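Local coordinates for protein transcriptional regulator (Pyrococcus horikoshii, PDB 1UDD) that is of unknown function but belongs to the all-helical TENA/THI-4/PQQC family and packs as an assembly of four copies, at residues I16-V26 and S201-W212. Numbering follows the deposited sequence.
Sequences IWKKIFEHPFV and SKFELAFWEMAW
The H23 imidazole is sandwiched: W208 CB sits over the centre of one face, 3.9 Å from the H23 ring centroid, while CD of the next residue, P24, covers the opposite face nearer the rim. W212 CB lies at the ring's edge, and the imidazole turns that edge toward the W212 indole in an offset edge-to-face pair, planes at 85°. P24 CB covers a face of the W212 six-membered ring, and V26 CG2 rests on a face of W208, 3.6 Å from its five-membered-ring centroid. F25, its CG anti to the backbone N (chi1 -164°), reaches the 201-212 helix; A211 CB lies over its face, and F25 CD2 comes within 3.4 Å of W208 CE3 in an oblique ring pair.

Both nitrogens of H23 are used. H23 NE2 donates to E209 OE1 at 2.7 Å, a His-carboxylate hydrogen bond that meets the carboxylate from above its plane, and H23 ND1 accepts from F25 N at 3.2 Å, the N-cap bond that starts helix 24-31. E209 OE2 also forms a salt bridge with R213. Toward the other end, I20 is a knob among S201, E204, L205 and W208. W17 NE1 gives S201 OG a nearly straight bond of 2.9 Å within the indole plane; that hydroxyl is also bonded to F197 O.

The axes of 16-21 and 201-212 are 23° apart, and the contact joins the break between helices 14-21 and 24-31 to helix 190-213 of the all-helical fold. The chemistry implies a buried imidazole whose rotation is fixed by a carboxylate and a helix start.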
# COMPACT_ATOMS: atom_id res chain seq x y z
N ILE A 16 -7.66 -30.01 6.90
CA ILE A 16 -8.34 -28.95 7.62
C ILE A 16 -9.73 -28.68 7.03
O ILE A 16 -10.63 -28.30 7.76
CB ILE A 16 -7.48 -27.67 7.70
CG1 ILE A 16 -7.99 -26.63 6.74
CG2 ILE A 16 -6.01 -27.97 7.51
CD1 ILE A 16 -8.64 -25.52 7.54
N TRP A 17 -9.92 -28.90 5.73
CA TRP A 17 -11.24 -28.69 5.14
C TRP A 17 -12.22 -29.73 5.71
O TRP A 17 -13.39 -29.43 5.93
CB TRP A 17 -11.18 -28.76 3.61
CG TRP A 17 -10.74 -27.42 3.00
CD1 TRP A 17 -9.75 -26.60 3.45
CD2 TRP A 17 -11.32 -26.76 1.87
NE1 TRP A 17 -9.68 -25.46 2.69
CE2 TRP A 17 -10.64 -25.53 1.71
CE3 TRP A 17 -12.36 -27.08 0.99
CZ2 TRP A 17 -10.96 -24.62 0.69
CZ3 TRP A 17 -12.69 -26.17 -0.02
CH2 TRP A 17 -11.98 -24.96 -0.16
N LYS A 18 -11.71 -30.93 5.98
CA LYS A 18 -12.54 -31.97 6.58
C LYS A 18 -13.03 -31.48 7.95
O LYS A 18 -14.21 -31.63 8.29
CB LYS A 18 -11.73 -33.26 6.72
CG LYS A 18 -12.48 -34.39 7.38
CD LYS A 18 -11.62 -35.65 7.41
CE LYS A 18 -12.31 -36.75 8.20
NZ LYS A 18 -11.43 -37.94 8.30
N LYS A 19 -12.13 -30.89 8.74
CA LYS A 19 -12.51 -30.38 10.06
C LYS A 19 -13.53 -29.24 9.88
O LYS A 19 -14.39 -29.02 10.73
CB LYS A 19 -11.30 -29.85 10.82
CG LYS A 19 -10.15 -30.84 11.00
CD LYS A 19 -9.01 -30.15 11.76
CE LYS A 19 -7.76 -30.99 11.82
NZ LYS A 19 -8.04 -32.31 12.44
N ILE A 20 -13.42 -28.51 8.78
CA ILE A 20 -14.38 -27.44 8.51
C ILE A 20 -15.75 -28.06 8.18
O ILE A 20 -16.78 -27.62 8.69
CB ILE A 20 -13.97 -26.59 7.32
CG1 ILE A 20 -12.71 -25.79 7.65
CG2 ILE A 20 -15.15 -25.68 6.91
CD1 ILE A 20 -12.17 -24.95 6.48
N PHE A 21 -15.75 -29.07 7.32
CA PHE A 21 -17.02 -29.69 6.95
C PHE A 21 -17.71 -30.32 8.15
O PHE A 21 -18.94 -30.32 8.25
CB PHE A 21 -16.81 -30.76 5.86
CG PHE A 21 -16.26 -30.23 4.57
CD1 PHE A 21 -16.70 -29.00 4.06
CD2 PHE A 21 -15.32 -30.96 3.84
CE1 PHE A 21 -16.20 -28.52 2.84
CE2 PHE A 21 -14.82 -30.49 2.63
CZ PHE A 21 -15.26 -29.26 2.13
N GLU A 22 -16.92 -30.82 9.10
CA GLU A 22 -17.45 -31.49 10.27
C GLU A 22 -17.55 -30.64 11.53
O GLU A 22 -17.90 -31.15 12.59
CB GLU A 22 -16.61 -32.73 10.57
CG GLU A 22 -16.39 -33.60 9.35
CD GLU A 22 -15.66 -34.89 9.66
OE1 GLU A 22 -14.80 -34.91 10.57
OE2 GLU A 22 -15.95 -35.89 8.97
N HIS A 23 -17.24 -29.35 11.42
CA HIS A 23 -17.32 -28.48 12.59
C HIS A 23 -18.77 -28.41 13.08
O HIS A 23 -19.70 -28.23 12.30
CB HIS A 23 -16.80 -27.08 12.25
CG HIS A 23 -16.48 -26.26 13.45
ND1 HIS A 23 -17.43 -25.60 14.19
CD2 HIS A 23 -15.30 -26.04 14.08
CE1 HIS A 23 -16.86 -25.00 15.22
NE2 HIS A 23 -15.57 -25.25 15.18
N PRO A 24 -18.97 -28.55 14.40
CA PRO A 24 -20.29 -28.51 15.03
C PRO A 24 -21.15 -27.35 14.54
O PRO A 24 -22.30 -27.54 14.15
CB PRO A 24 -19.96 -28.39 16.51
CG PRO A 24 -18.73 -29.21 16.61
CD PRO A 24 -17.92 -28.79 15.41
N PHE A 25 -20.58 -26.14 14.55
CA PHE A 25 -21.32 -24.97 14.10
C PHE A 25 -21.83 -25.17 12.68
O PHE A 25 -23.00 -24.92 12.38
CB PHE A 25 -20.45 -23.73 14.16
CG PHE A 25 -21.23 -22.45 14.08
CD1 PHE A 25 -21.53 -21.73 15.23
CD2 PHE A 25 -21.68 -21.97 12.86
CE1 PHE A 25 -22.27 -20.56 15.16
CE2 PHE A 25 -22.42 -20.80 12.78
CZ PHE A 25 -22.72 -20.09 13.94
N VAL A 26 -20.94 -25.61 11.80
CA VAL A 26 -21.31 -25.84 10.41
C VAL A 26 -22.35 -26.95 10.31
O VAL A 26 -23.42 -26.77 9.71
CB VAL A 26 -20.07 -26.24 9.55
CG1 VAL A 26 -20.53 -26.71 8.18
CG2 VAL A 26 -19.13 -25.04 9.39
N SER A 201 -7.33 -21.22 5.09
CA SER A 201 -8.17 -22.35 5.48
C SER A 201 -8.21 -22.48 6.99
O SER A 201 -9.26 -22.78 7.57
CB SER A 201 -7.63 -23.65 4.85
OG SER A 201 -7.62 -23.55 3.43
N LYS A 202 -7.06 -22.27 7.64
CA LYS A 202 -7.02 -22.34 9.11
C LYS A 202 -7.90 -21.23 9.70
O LYS A 202 -8.64 -21.46 10.65
CB LYS A 202 -5.59 -22.19 9.62
CG LYS A 202 -4.71 -23.39 9.33
CD LYS A 202 -3.42 -23.27 10.10
CE LYS A 202 -2.52 -24.46 9.87
NZ LYS A 202 -1.29 -24.33 10.71
N PHE A 203 -7.82 -20.04 9.12
CA PHE A 203 -8.65 -18.93 9.61
C PHE A 203 -10.12 -19.28 9.48
O PHE A 203 -10.92 -18.97 10.36
CB PHE A 203 -8.37 -17.65 8.84
CG PHE A 203 -7.18 -16.88 9.36
CD1 PHE A 203 -7.13 -16.47 10.69
CD2 PHE A 203 -6.14 -16.52 8.51
CE1 PHE A 203 -6.05 -15.72 11.17
CE2 PHE A 203 -5.06 -15.76 8.97
CZ PHE A 203 -5.01 -15.36 10.30
N GLU A 204 -10.50 -19.92 8.38
CA GLU A 204 -11.89 -20.30 8.18
C GLU A 204 -12.36 -21.22 9.31
O GLU A 204 -13.44 -21.05 9.85
CB GLU A 204 -12.07 -21.03 6.83
CG GLU A 204 -12.20 -20.11 5.61
CD GLU A 204 -13.37 -19.13 5.72
OE1 GLU A 204 -14.39 -19.48 6.35
OE2 GLU A 204 -13.28 -18.01 5.17
N LEU A 205 -11.53 -22.21 9.63
CA LEU A 205 -11.86 -23.16 10.69
C LEU A 205 -11.94 -22.40 12.02
O LEU A 205 -12.87 -22.59 12.80
CB LEU A 205 -10.79 -24.26 10.76
CG LEU A 205 -10.94 -25.36 11.81
CD1 LEU A 205 -12.34 -25.92 11.81
CD2 LEU A 205 -9.92 -26.46 11.52
N ALA A 206 -10.97 -21.52 12.23
CA ALA A 206 -10.92 -20.73 13.45
C ALA A 206 -12.15 -19.85 13.57
O ALA A 206 -12.66 -19.62 14.67
CB ALA A 206 -9.65 -19.85 13.46
N PHE A 207 -12.63 -19.35 12.43
CA PHE A 207 -13.79 -18.48 12.43
C PHE A 207 -15.03 -19.24 12.91
O PHE A 207 -15.82 -18.72 13.70
CB PHE A 207 -14.03 -17.92 11.04
CG PHE A 207 -14.72 -16.58 11.03
CD1 PHE A 207 -13.98 -15.40 11.20
CD2 PHE A 207 -16.10 -16.49 10.84
CE1 PHE A 207 -14.61 -14.15 11.16
CE2 PHE A 207 -16.73 -15.25 10.81
CZ PHE A 207 -15.99 -14.07 10.96
N TRP A 208 -15.21 -20.46 12.42
CA TRP A 208 -16.37 -21.24 12.84
C TRP A 208 -16.22 -21.54 14.31
O TRP A 208 -17.18 -21.45 15.07
CB TRP A 208 -16.46 -22.55 12.04
CG TRP A 208 -16.79 -22.32 10.59
CD1 TRP A 208 -16.01 -22.62 9.51
CD2 TRP A 208 -17.99 -21.73 10.07
NE1 TRP A 208 -16.65 -22.27 8.35
CE2 TRP A 208 -17.86 -21.72 8.66
CE3 TRP A 208 -19.16 -21.22 10.65
CZ2 TRP A 208 -18.86 -21.21 7.82
CZ3 TRP A 208 -20.16 -20.72 9.82
CH2 TRP A 208 -20.00 -20.72 8.42
N GLU A 209 -15.00 -21.86 14.72
CA GLU A 209 -14.72 -22.18 16.11
C GLU A 209 -15.07 -21.04 17.05
O GLU A 209 -15.67 -21.25 18.10
CB GLU A 209 -13.25 -22.56 16.27
CG GLU A 209 -12.86 -23.02 17.68
CD GLU A 209 -13.73 -24.16 18.19
OE1 GLU A 209 -14.04 -25.07 17.39
OE2 GLU A 209 -14.08 -24.15 19.40
N MET A 210 -14.70 -19.82 16.67
CA MET A 210 -15.00 -18.69 17.54
C MET A 210 -16.49 -18.38 17.51
O MET A 210 -17.03 -17.83 18.47
CB MET A 210 -14.18 -17.46 17.12
CG MET A 210 -14.65 -16.79 15.88
SD MET A 210 -15.78 -15.47 16.24
CE MET A 210 -16.03 -14.86 14.53
N ALA A 211 -17.15 -18.72 16.41
CA ALA A 211 -18.58 -18.50 16.31
C ALA A 211 -19.26 -19.52 17.22
O ALA A 211 -20.31 -19.27 17.80
CB ALA A 211 -19.04 -18.68 14.87
N TRP A 212 -18.63 -20.69 17.35
CA TRP A 212 -19.15 -21.76 18.19
C TRP A 212 -18.95 -21.40 19.66
O TRP A 212 -19.83 -21.63 20.49
CB TRP A 212 -18.45 -23.08 17.85
CG TRP A 212 -18.92 -24.25 18.67
CD1 TRP A 212 -18.22 -24.91 19.64
CD2 TRP A 212 -20.20 -24.88 18.60
NE1 TRP A 212 -18.99 -25.92 20.18
CE2 TRP A 212 -20.21 -25.92 19.56
CE3 TRP A 212 -21.35 -24.67 17.82
CZ2 TRP A 212 -21.33 -26.74 19.76
CZ3 TRP A 212 -22.46 -25.50 18.02
CH2 TRP A 212 -22.43 -26.52 18.98